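Mandelate racemase/muconate lactonizing enzyme (Polaromonas sp., PDB 2OG9) probably abstracts the proton alpha to a substrate carboxylate, as enolase-superfamily enzymes do, and is classed as a mandelate racemase. Local coordinates at residues Thr16-Ser21 with Ala86-Asp91; Leu25-Pro30 with Thr45-Leu50; Val236-Pro241 with Phe257-Ala262. All coordinates share one frame; numbering follows the deposited sequence.

From the N terminus, strand 15-26 serves two contacts. Its beginning, 16-21, meets the loop 86-91 in interaction 1, which closes a long loop of the N-terminal domain. Its end runs on into interaction 2, where 25-30 pairs with 45-50 and closes a shorter loop wholly within the first. Both contacts reach the same antiparallel sheet, interaction 2 between two of its strands and interaction 1 where a loop packs on it. They touch where Leu50 CD1 packs 3.5 Å from Ser21 O. Interaction 3 follows in series. It closes a loop containing helix 247-256, between parallel barrel strands 238-239 and 261-263. Its centre is about 42 Å from that of interaction 1.

Interaction 1 (Thr16-Ser21 with Ala86-Asp91); sequences TWVRIS and ALIGED
Leu87 O accepts a backbone hydrogen bond from Glu90 N at 3.1 Å and so closes a type II beta turn. The turn belongs to the loop between helices 73-83 and 95-104 of the N-terminal capping domain, and it packs against the start of strand 15-26. Gly89 is the third residue of the turn. At its backbone angles a CB would collide with the carbonyl oxygen of Ile88.

The contact itself is apolar and small. Ile88 has CG1 anti to its carbonyl carbon (chi1 -56°), and the tip of that branch reaches the strand. CD1 lies 3.6 Å from Thr16 O and 3.9 Å from Trp17 N. This part of the strand carries a classic beta bulge, in which Thr16 and Trp17 both face Glu55 of strand 46-56. The Ile88 methyl therefore rests on the backbone at the bulge, while the Thr16 and Trp17 CB atoms point away from the turn. Trp17 turns its NE1 to Gln380.

Val18 points the other way, toward the turn. Its side chain and that of Ile88 lie alongside, running opposite ways. Leu87 continues the apolar layer onto Leu98 and Leu102 of helix 95-104, and Ile88 also touches Val381. Val18 CG2 is the shared methyl, 4.0 Å from Ile88 CD1 and 4.3 Å from Leu87 CB.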
loop_
_atom_site.group_PDB
_atom_site.type_symbol
_atom_site.label_atom_id
_atom_site.label_comp_id
_atom_site.label_asym_id
_atom_site.label_seq_id
_atom_site.Cartn_x
_atom_site.Cartn_y
_atom_site.Cartn_z
ATOM N N THR A 16 -7.444 -49.046 -14.509
ATOM C CA THR A 16 -6.971 -50.063 -15.436
ATOM C C THR A 16 -7.284 -49.784 -16.899
ATOM O O THR A 16 -6.644 -50.342 -17.787
ATOM C CB THR A 16 -7.557 -51.444 -15.065
ATOM O OG1 THR A 16 -8.987 -51.365 -15.033
ATOM C CG2 THR A 16 -7.058 -51.883 -13.694
ATOM N N TRP A 17 -8.247 -48.905 -17.156
ATOM C CA TRP A 17 -8.642 -48.607 -18.527
ATOM C C TRP A 17 -9.057 -47.152 -18.672
ATOM O O TRP A 17 -9.663 -46.581 -17.771
ATOM C CB TRP A 17 -9.821 -49.508 -18.919
ATOM C CG TRP A 17 -10.328 -49.334 -20.325
ATOM C CD1 TRP A 17 -9.762 -49.821 -21.471
ATOM C CD2 TRP A 17 -11.539 -48.674 -20.727
ATOM N NE1 TRP A 17 -10.548 -49.512 -22.556
ATOM C CE2 TRP A 17 -11.644 -48.808 -22.129
ATOM C CE3 TRP A 17 -12.544 -47.981 -20.037
ATOM C CZ2 TRP A 17 -12.718 -48.280 -22.855
ATOM C CZ3 TRP A 17 -13.613 -47.454 -20.758
ATOM C CH2 TRP A 17 -13.690 -47.608 -22.154
ATOM N N VAL A 18 -8.724 -46.560 -19.811
ATOM C CA VAL A 18 -9.082 -45.173 -20.086
ATOM C C VAL A 18 -9.401 -45.035 -21.565
ATOM O O VAL A 18 -8.673 -45.552 -22.409
ATOM C CB VAL A 18 -7.923 -44.198 -19.752
ATOM C CG1 VAL A 18 -8.338 -42.777 -20.072
ATOM C CG2 VAL A 18 -7.536 -44.314 -18.288
ATOM N N ARG A 19 -10.500 -44.355 -21.876
ATOM C CA ARG A 19 -10.881 -44.131 -23.265
ATOM C C ARG A 19 -11.220 -42.666 -23.501
ATOM O O ARG A 19 -11.987 -42.068 -22.750
ATOM C CB ARG A 19 -12.089 -44.993 -23.659
ATOM C CG ARG A 19 -12.606 -44.685 -25.066
ATOM C CD ARG A 19 -13.571 -45.751 -25.589
ATOM N NE ARG A 19 -14.047 -45.420 -26.931
ATOM C CZ ARG A 19 -14.971 -44.500 -27.191
ATOM N NH1 ARG A 19 -15.531 -43.824 -26.198
ATOM N NH2 ARG A 19 -15.328 -44.242 -28.446
ATOM N N ILE A 20 -10.636 -42.087 -24.541
ATOM C CA ILE A 20 -10.910 -40.698 -24.875
ATOM C C ILE A 20 -11.545 -40.631 -26.249
ATOM O O ILE A 20 -11.176 -41.376 -27.156
ATOM C CB ILE A 20 -9.639 -39.844 -24.877
ATOM C CG1 ILE A 20 -8.567 -40.515 -25.734
ATOM C CG2 ILE A 20 -9.181 -39.604 -23.447
ATOM C CD1 ILE A 20 -7.351 -39.665 -25.948
ATOM N N SER A 21 -12.505 -39.727 -26.392
ATOM C CA SER A 21 -13.225 -39.560 -27.643
ATOM C C SER A 21 -13.356 -38.083 -27.964
ATOM O O SER A 21 -13.631 -37.281 -27.076
ATOM C CB SER A 21 -14.639 -40.147 -27.523
ATOM O OG SER A 21 -14.637 -41.423 -26.915
ATOM N N ALA A 86 -0.479 -42.254 -18.323
ATOM C CA ALA A 86 -0.006 -41.898 -16.986
ATOM C C ALA A 86 -1.028 -42.202 -15.895
ATOM O O ALA A 86 -0.694 -42.207 -14.711
ATOM C CB ALA A 86 0.378 -40.414 -16.943
ATOM N N LEU A 87 -2.273 -42.450 -16.289
ATOM C CA LEU A 87 -3.322 -42.744 -15.317
ATOM C C LEU A 87 -3.402 -44.222 -14.946
ATOM O O LEU A 87 -3.865 -44.568 -13.865
ATOM C CB LEU A 87 -4.690 -42.292 -15.851
ATOM C CG LEU A 87 -5.011 -40.796 -15.856
ATOM C CD1 LEU A 87 -6.357 -40.560 -16.542
ATOM C CD2 LEU A 87 -5.049 -40.276 -14.416
ATOM N N ILE A 88 -2.956 -45.095 -15.841
ATOM C CA ILE A 88 -3.027 -46.529 -15.571
ATOM C C ILE A 88 -2.252 -46.941 -14.322
ATOM O O ILE A 88 -1.095 -46.568 -14.143
ATOM C CB ILE A 88 -2.507 -47.350 -16.766
ATOM C CG1 ILE A 88 -3.288 -46.982 -18.032
ATOM C CG2 ILE A 88 -2.640 -48.839 -16.464
ATOM C CD1 ILE A 88 -4.795 -47.207 -17.932
ATOM N N GLY A 89 -2.906 -47.710 -13.458
ATOM C CA GLY A 89 -2.266 -48.178 -12.242
ATOM C C GLY A 89 -2.404 -47.259 -11.042
ATOM O O GLY A 89 -2.121 -47.664 -9.915
ATOM N N GLU A 90 -2.842 -46.026 -11.274
ATOM C CA GLU A 90 -2.991 -45.051 -10.196
ATOM C C GLU A 90 -4.287 -45.189 -9.404
ATOM O O GLU A 90 -5.295 -45.688 -9.909
ATOM C CB GLU A 90 -2.909 -43.629 -10.763
ATOM C CG GLU A 90 -1.565 -43.247 -11.359
ATOM C CD GLU A 90 -0.491 -43.056 -10.303
ATOM O OE1 GLU A 90 -0.839 -42.795 -9.134
ATOM O OE2 GLU A 90 0.706 -43.149 -10.645
ATOM N N ASP A 91 -4.244 -44.731 -8.155
ATOM C CA ASP A 91 -5.405 -44.763 -7.270
ATOM C C ASP A 91 -6.317 -43.608 -7.708
ATOM O O ASP A 91 -5.968 -42.441 -7.542
ATOM C CB ASP A 91 -4.951 -44.550 -5.820
ATOM C CG ASP A 91 -6.066 -44.777 -4.818
ATOM O OD1 ASP A 91 -7.246 -44.619 -5.196
ATOM O OD2 ASP A 91 -5.761 -45.100 -3.650
#

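Interaction 2 (Leu25-Pro30 with Thr45-Leu50); sequences LPLATP and TEIAIL
Two neighbouring antiparallel strands of the capping-domain sheet, 15-26 and 46-56, meet here at the end where the chain passes between them. Leu25 and Ile47 form a hydrogen-bonded pair. Leu25 N gives to Ile47 O at 2.8 Å, and Ile47 N returns a bond to Leu25 O at 2.9 Å, in the carbonyl plane. Leu25 O also receives a CA-H contact from Glu46 CA at 3.1 Å. Pro26 and Glu46 are the next, non-hydrogen-bonded pair. Past the regular strand, Leu27 N still reaches Thr45 O at 2.9 Å, but from 37° above the carbonyl plane.

The Leu25 and Ile47 side chains share one face of the sheet. Leu27 adds its CD2, 4.1 Å from Ile47 CD1, the two side chains meeting at a slant. Trp339 and Leu340 pack on Ile47 and Leu25 respectively. On the other face Glu46 turns its OE1 to a salt bridge with Arg376. Glu46 N is buried by the contact and finds no partner.

Farther out, with OG1 at chi1 64°, the Thr45 methyl CG2 stands anti to the carbonyl carbon and meets Pro30, 3.8 Å from Pro30 CB. Residues 32-43 in the connection are not modelled, consistent with a mobile segment. Such a paired base under a long flexible loop is typical of the enolase-superfamily capping domain, whose corresponding loop in relatives closes over the active site, as it probably does here.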
loop_
_atom_site.group_PDB
_atom_site.type_symbol
_atom_site.label_atom_id
_atom_site.label_comp_id
_atom_site.label_asym_id
_atom_site.label_seq_id
_atom_site.Cartn_x
_atom_site.Cartn_y
_atom_site.Cartn_z
ATOM N N LEU A 25 -20.088 -31.933 -31.814
ATOM C CA LEU A 25 -21.499 -31.616 -31.649
ATOM C C LEU A 25 -21.963 -30.578 -32.663
ATOM O O LEU A 25 -21.526 -29.426 -32.633
ATOM C CB LEU A 25 -21.736 -31.079 -30.234
ATOM C CG LEU A 25 -23.124 -30.539 -29.892
ATOM C CD1 LEU A 25 -24.137 -31.672 -29.942
ATOM C CD2 LEU A 25 -23.093 -29.905 -28.501
ATOM N N PRO A 26 -22.850 -30.972 -33.587
ATOM C CA PRO A 26 -23.324 -30.002 -34.575
ATOM C C PRO A 26 -24.373 -29.111 -33.920
ATOM O O PRO A 26 -25.188 -29.586 -33.129
ATOM C CB PRO A 26 -23.906 -30.893 -35.669
ATOM C CG PRO A 26 -24.489 -32.011 -34.886
ATOM C CD PRO A 26 -23.416 -32.308 -33.843
ATOM N N LEU A 27 -24.344 -27.819 -34.221
ATOM C CA LEU A 27 -25.315 -26.910 -33.633
ATOM C C LEU A 27 -26.470 -26.705 -34.606
ATOM O O LEU A 27 -26.256 -26.448 -35.791
ATOM C CB LEU A 27 -24.653 -25.572 -33.294
ATOM C CG LEU A 27 -23.484 -25.648 -32.302
ATOM C CD1 LEU A 27 -22.948 -24.258 -32.038
ATOM C CD2 LEU A 27 -23.943 -26.290 -31.004
ATOM N N ALA A 28 -27.695 -26.840 -34.105
ATOM C CA ALA A 28 -28.883 -26.676 -34.937
ATOM C C ALA A 28 -28.934 -25.266 -35.503
ATOM O O ALA A 28 -29.523 -25.025 -36.556
ATOM C CB ALA A 28 -30.137 -26.955 -34.118
ATOM N N THR A 29 -28.304 -24.336 -34.796
ATOM C CA THR A 29 -28.284 -22.945 -35.213
ATOM C C THR A 29 -26.890 -22.330 -35.128
ATOM O O THR A 29 -26.354 -22.138 -34.038
ATOM C CB THR A 29 -29.247 -22.102 -34.349
ATOM O OG1 THR A 29 -28.993 -20.709 -34.570
ATOM C CG2 THR A 29 -29.066 -22.431 -32.866
ATOM N N PRO A 30 -26.284 -22.019 -36.285
ATOM C CA PRO A 30 -24.947 -21.418 -36.323
ATOM C C PRO A 30 -24.940 -20.087 -35.573
ATOM O O PRO A 30 -25.943 -19.369 -35.564
ATOM C CB PRO A 30 -24.698 -21.235 -37.816
ATOM C CG PRO A 30 -25.455 -22.377 -38.418
ATOM C CD PRO A 30 -26.750 -22.331 -37.646
ATOM N N THR A 45 -20.516 -23.383 -36.140
ATOM C CA THR A 45 -21.556 -24.364 -36.430
ATOM C C THR A 45 -21.447 -25.661 -35.637
ATOM O O THR A 45 -22.293 -26.546 -35.772
ATOM C CB THR A 45 -21.554 -24.723 -37.923
ATOM O OG1 THR A 45 -20.312 -25.356 -38.260
ATOM C CG2 THR A 45 -21.717 -23.466 -38.770
ATOM N N GLU A 46 -20.410 -25.774 -34.813
ATOM C CA GLU A 46 -20.216 -26.982 -34.018
ATOM C C GLU A 46 -19.319 -26.748 -32.810
ATOM O O GLU A 46 -18.627 -25.733 -32.724
ATOM C CB GLU A 46 -19.616 -28.088 -34.890
ATOM C CG GLU A 46 -18.412 -27.646 -35.707
ATOM C CD GLU A 46 -17.766 -28.794 -36.457
ATOM O OE1 GLU A 46 -18.504 -29.655 -36.986
ATOM O OE2 GLU A 46 -16.520 -28.831 -36.523
ATOM N N ILE A 47 -19.346 -27.692 -31.875
ATOM C CA ILE A 47 -18.520 -27.612 -30.675
ATOM C C ILE A 47 -17.815 -28.953 -30.492
ATOM O O ILE A 47 -18.456 -30.007 -30.508
ATOM C CB ILE A 47 -19.367 -27.308 -29.416
ATOM C CG1 ILE A 47 -20.025 -25.935 -29.552
ATOM C CG2 ILE A 47 -18.482 -27.335 -28.170
ATOM C CD1 ILE A 47 -20.907 -25.561 -28.376
ATOM N N ALA A 48 -16.494 -28.911 -30.335
ATOM C CA ALA A 48 -15.716 -30.130 -30.151
ATOM C C ALA A 48 -15.741 -30.538 -28.684
ATOM O O ALA A 48 -15.319 -29.776 -27.820
ATOM C CB ALA A 48 -14.274 -29.904 -30.614
ATOM N N ILE A 49 -16.232 -31.741 -28.400
ATOM C CA ILE A 49 -16.304 -32.218 -27.025
ATOM C C ILE A 49 -15.304 -33.349 -26.813
ATOM O O ILE A 49 -15.245 -34.281 -27.611
ATOM C CB ILE A 49 -17.714 -32.778 -26.689
ATOM C CG1 ILE A 49 -18.803 -31.763 -27.063
ATOM C CG2 ILE A 49 -17.782 -33.149 -25.216
ATOM C CD1 ILE A 49 -18.800 -30.499 -26.233
ATOM N N LEU A 50 -14.508 -33.263 -25.753
ATOM C CA LEU A 50 -13.556 -34.328 -25.451
ATOM C C LEU A 50 -14.105 -35.154 -24.296
ATOM O O LEU A 50 -14.215 -34.666 -23.175
ATOM C CB LEU A 50 -12.187 -33.760 -25.056
ATOM C CG LEU A 50 -11.212 -34.805 -24.496
ATOM C CD1 LEU A 50 -10.864 -35.801 -25.588
ATOM C CD2 LEU A 50 -9.958 -34.127 -23.964
#

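Interaction 3 (Val236-Pro241 with Phe257-Ala262); sequences VWIEEP and FDTPIA. With CA (calcium ion), chain C.
Trp237 lies against Pro260 and Ala262 where two neighbouring parallel strands of the TIM barrel begin to pair. Its CB sits 3.5 Å from Pro260 O. CG stands between the backbone N and the carbonyl carbon (chi1 70°), which lays the indole over the next strand. CG is 3.8 Å from Ala262 CB. That methyl lies over one face of the five-membered ring, 3.9 Å from its centroid and 15° off the normal, a CH-pi contact. On the five-membered ring, NE1 makes a weak hydrogen bond to Glu239 OE1 at 3.1 Å. Tyr152 and Trp333 meet the indole as a whole edge-to-face.

Three backbone bonds join the strands. Ile238 N gives to Pro260 O at 2.9 Å, Ala262 N to Ile238 O, and Glu240 N to Ala262 O. On the sheet face that carries Ile238 and Ile261, the Ile238 and Thr259 side chains cross nearly perpendicular, with Ile238 CG1 3.6 Å from Thr259 CG2. Ile261 spreads its two branches: CD1 lies against Ile238 CB, and CG2 is 4.2 Å from Pro241 CD. His250 of helix 247-256 also touches Ile261. An alanine here would probably open a gap between Ile238, Pro241 and that helix of the beta-alpha-beta unit.

Ahead of the strand, Phe257 O binds a calcium ion at 2.4 Å, joined by Ala254 O and five waters. One of these waters donates to Asp258 O and another to Thr259 O.

At the other end, Glu239 OE2 lies close to the carboxylates of Asp213 and Glu265, and makes a weak, long ion pair with Lys182. Three acids gathered at the ends of successive barrel strands are consistent with the catalytic metal site of the enolase superfamily, distinct from the calcium seen here.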
loop_
_atom_site.group_PDB
_atom_site.type_symbol
_atom_site.label_atom_id
_atom_site.label_comp_id
_atom_site.label_asym_id
_atom_site.label_seq_id
_atom_site.Cartn_x
_atom_site.Cartn_y
_atom_site.Cartn_z
ATOM N N VAL A 236 -29.503 -7.692 -13.340
ATOM C CA VAL A 236 -28.868 -8.588 -12.384
ATOM C C VAL A 236 -27.368 -8.362 -12.521
ATOM O O VAL A 236 -26.641 -8.309 -11.530
ATOM C CB VAL A 236 -29.196 -10.064 -12.686
ATOM C CG1 VAL A 236 -28.494 -10.966 -11.685
ATOM C CG2 VAL A 236 -30.704 -10.280 -12.632
ATOM N N TRP A 237 -26.908 -8.230 -13.764
ATOM C CA TRP A 237 -25.499 -7.971 -14.015
ATOM C C TRP A 237 -25.227 -7.540 -15.449
ATOM O O TRP A 237 -26.087 -7.662 -16.323
ATOM C CB TRP A 237 -24.637 -9.207 -13.687
ATOM C CG TRP A 237 -24.791 -10.391 -14.619
ATOM C CD1 TRP A 237 -24.608 -10.410 -15.978
ATOM C CD2 TRP A 237 -25.104 -11.739 -14.243
ATOM N NE1 TRP A 237 -24.786 -11.686 -16.464
ATOM C CE2 TRP A 237 -25.091 -12.519 -15.422
ATOM C CE3 TRP A 237 -25.391 -12.363 -13.022
ATOM C CZ2 TRP A 237 -25.356 -13.897 -15.413
ATOM C CZ3 TRP A 237 -25.654 -13.734 -13.015
ATOM C CH2 TRP A 237 -25.633 -14.482 -14.203
ATOM N N ILE A 238 -24.033 -6.995 -15.656
ATOM C CA ILE A 238 -23.561 -6.593 -16.972
ATOM C C ILE A 238 -22.348 -7.501 -17.142
ATOM O O ILE A 238 -21.362 -7.387 -16.410
ATOM C CB ILE A 238 -23.149 -5.110 -17.002
ATOM C CG1 ILE A 238 -24.404 -4.231 -16.868
ATOM C CG2 ILE A 238 -22.389 -4.810 -18.302
ATOM C CD1 ILE A 238 -24.124 -2.735 -16.795
ATOM N N GLU A 239 -22.441 -8.414 -18.101
ATOM C CA GLU A 239 -21.408 -9.415 -18.350
ATOM C C GLU A 239 -20.376 -9.070 -19.425
ATOM O O GLU A 239 -20.722 -8.610 -20.514
ATOM C CB GLU A 239 -22.114 -10.731 -18.700
ATOM C CG GLU A 239 -21.236 -11.953 -18.877
ATOM C CD GLU A 239 -22.073 -13.194 -19.153
ATOM O OE1 GLU A 239 -23.202 -13.266 -18.625
ATOM O OE2 GLU A 239 -21.612 -14.097 -19.882
ATOM N N GLU A 240 -19.106 -9.309 -19.104
ATOM C CA GLU A 240 -17.998 -9.062 -20.020
ATOM C C GLU A 240 -18.060 -7.727 -20.757
ATOM O O GLU A 240 -17.994 -7.687 -21.985
ATOM C CB GLU A 240 -17.922 -10.195 -21.046
ATOM C CG GLU A 240 -17.376 -11.502 -20.505
ATOM C CD GLU A 240 -15.865 -11.487 -20.363
ATOM O OE1 GLU A 240 -15.232 -12.504 -20.725
ATOM O OE2 GLU A 240 -15.311 -10.464 -19.888
ATOM N N PRO A 241 -18.183 -6.614 -20.019
ATOM C CA PRO A 241 -18.243 -5.321 -20.703
ATOM C C PRO A 241 -16.939 -4.975 -21.421
ATOM O O PRO A 241 -16.947 -4.257 -22.419
ATOM C CB PRO A 241 -18.562 -4.349 -19.571
ATOM C CG PRO A 241 -17.880 -4.998 -18.378
ATOM C CD PRO A 241 -18.266 -6.449 -18.558
ATOM N N PHE A 257 -20.185 1.663 -10.476
ATOM C CA PHE A 257 -21.600 1.351 -10.643
ATOM C C PHE A 257 -22.286 0.400 -9.666
ATOM O O PHE A 257 -21.666 -0.501 -9.101
ATOM C CB PHE A 257 -21.803 0.859 -12.076
ATOM C CG PHE A 257 -21.380 1.857 -13.119
ATOM C CD1 PHE A 257 -22.158 2.982 -13.377
ATOM C CD2 PHE A 257 -20.191 1.686 -13.825
ATOM C CE1 PHE A 257 -21.762 3.926 -14.329
ATOM C CE2 PHE A 257 -19.784 2.619 -14.776
ATOM C CZ PHE A 257 -20.572 3.744 -15.029
ATOM N N ASP A 258 -23.586 0.624 -9.475
ATOM C CA ASP A 258 -24.403 -0.208 -8.594
ATOM C C ASP A 258 -24.595 -1.581 -9.227
ATOM O O ASP A 258 -24.563 -2.605 -8.546
ATOM C CB ASP A 258 -25.788 0.417 -8.385
ATOM C CG ASP A 258 -25.760 1.643 -7.492
ATOM O OD1 ASP A 258 -24.707 1.932 -6.884
ATOM O OD2 ASP A 258 -26.814 2.313 -7.391
ATOM N N THR A 259 -24.812 -1.586 -10.538
ATOM C CA THR A 259 -25.025 -2.828 -11.277
ATOM C C THR A 259 -23.823 -3.759 -11.195
ATOM O O THR A 259 -22.691 -3.362 -11.480
ATOM C CB THR A 259 -25.305 -2.553 -12.764
ATOM O OG1 THR A 259 -26.419 -1.659 -12.880
ATOM C CG2 THR A 259 -25.633 -3.857 -13.495
ATOM N N PRO A 260 -24.054 -5.018 -10.799
ATOM C CA PRO A 260 -22.957 -5.979 -10.699
ATOM C C PRO A 260 -22.289 -6.209 -12.048
ATOM O O PRO A 260 -22.946 -6.192 -13.092
ATOM C CB PRO A 260 -23.651 -7.242 -10.196
ATOM C CG PRO A 260 -24.750 -6.687 -9.333
ATOM C CD PRO A 260 -25.280 -5.549 -10.179
ATOM N N ILE A 261 -20.978 -6.405 -12.010
ATOM C CA ILE A 261 -20.193 -6.690 -13.194
ATOM C C ILE A 261 -19.862 -8.169 -13.091
ATOM O O ILE A 261 -19.445 -8.647 -12.036
ATOM C CB ILE A 261 -18.888 -5.882 -13.210
ATOM C CG1 ILE A 261 -19.219 -4.388 -13.226
ATOM C CG2 ILE A 261 -18.023 -6.288 -14.414
ATOM C CD1 ILE A 261 -20.115 -3.971 -14.385
ATOM N N ALA A 262 -20.072 -8.896 -14.181
ATOM C CA ALA A 262 -19.798 -10.322 -14.207
ATOM C C ALA A 262 -18.741 -10.600 -15.254
ATOM O O ALA A 262 -18.819 -10.091 -16.367
ATOM C CB ALA A 262 -21.065 -11.088 -14.539
HETATM CA CA CA C . -20.425 -1.789 -7.479
HETATM O O HOH W 1 -22.498 -2.633 -6.866
HETATM O O HOH W 2 -20.568 -3.275 -9.430
HETATM O O HOH W 3 -19.062 -3.684 -6.838
HETATM O O HOH W 4 -20.045 -1.716 -5.047
HETATM O O HOH W 5 -20.302 0.295 -6.343
#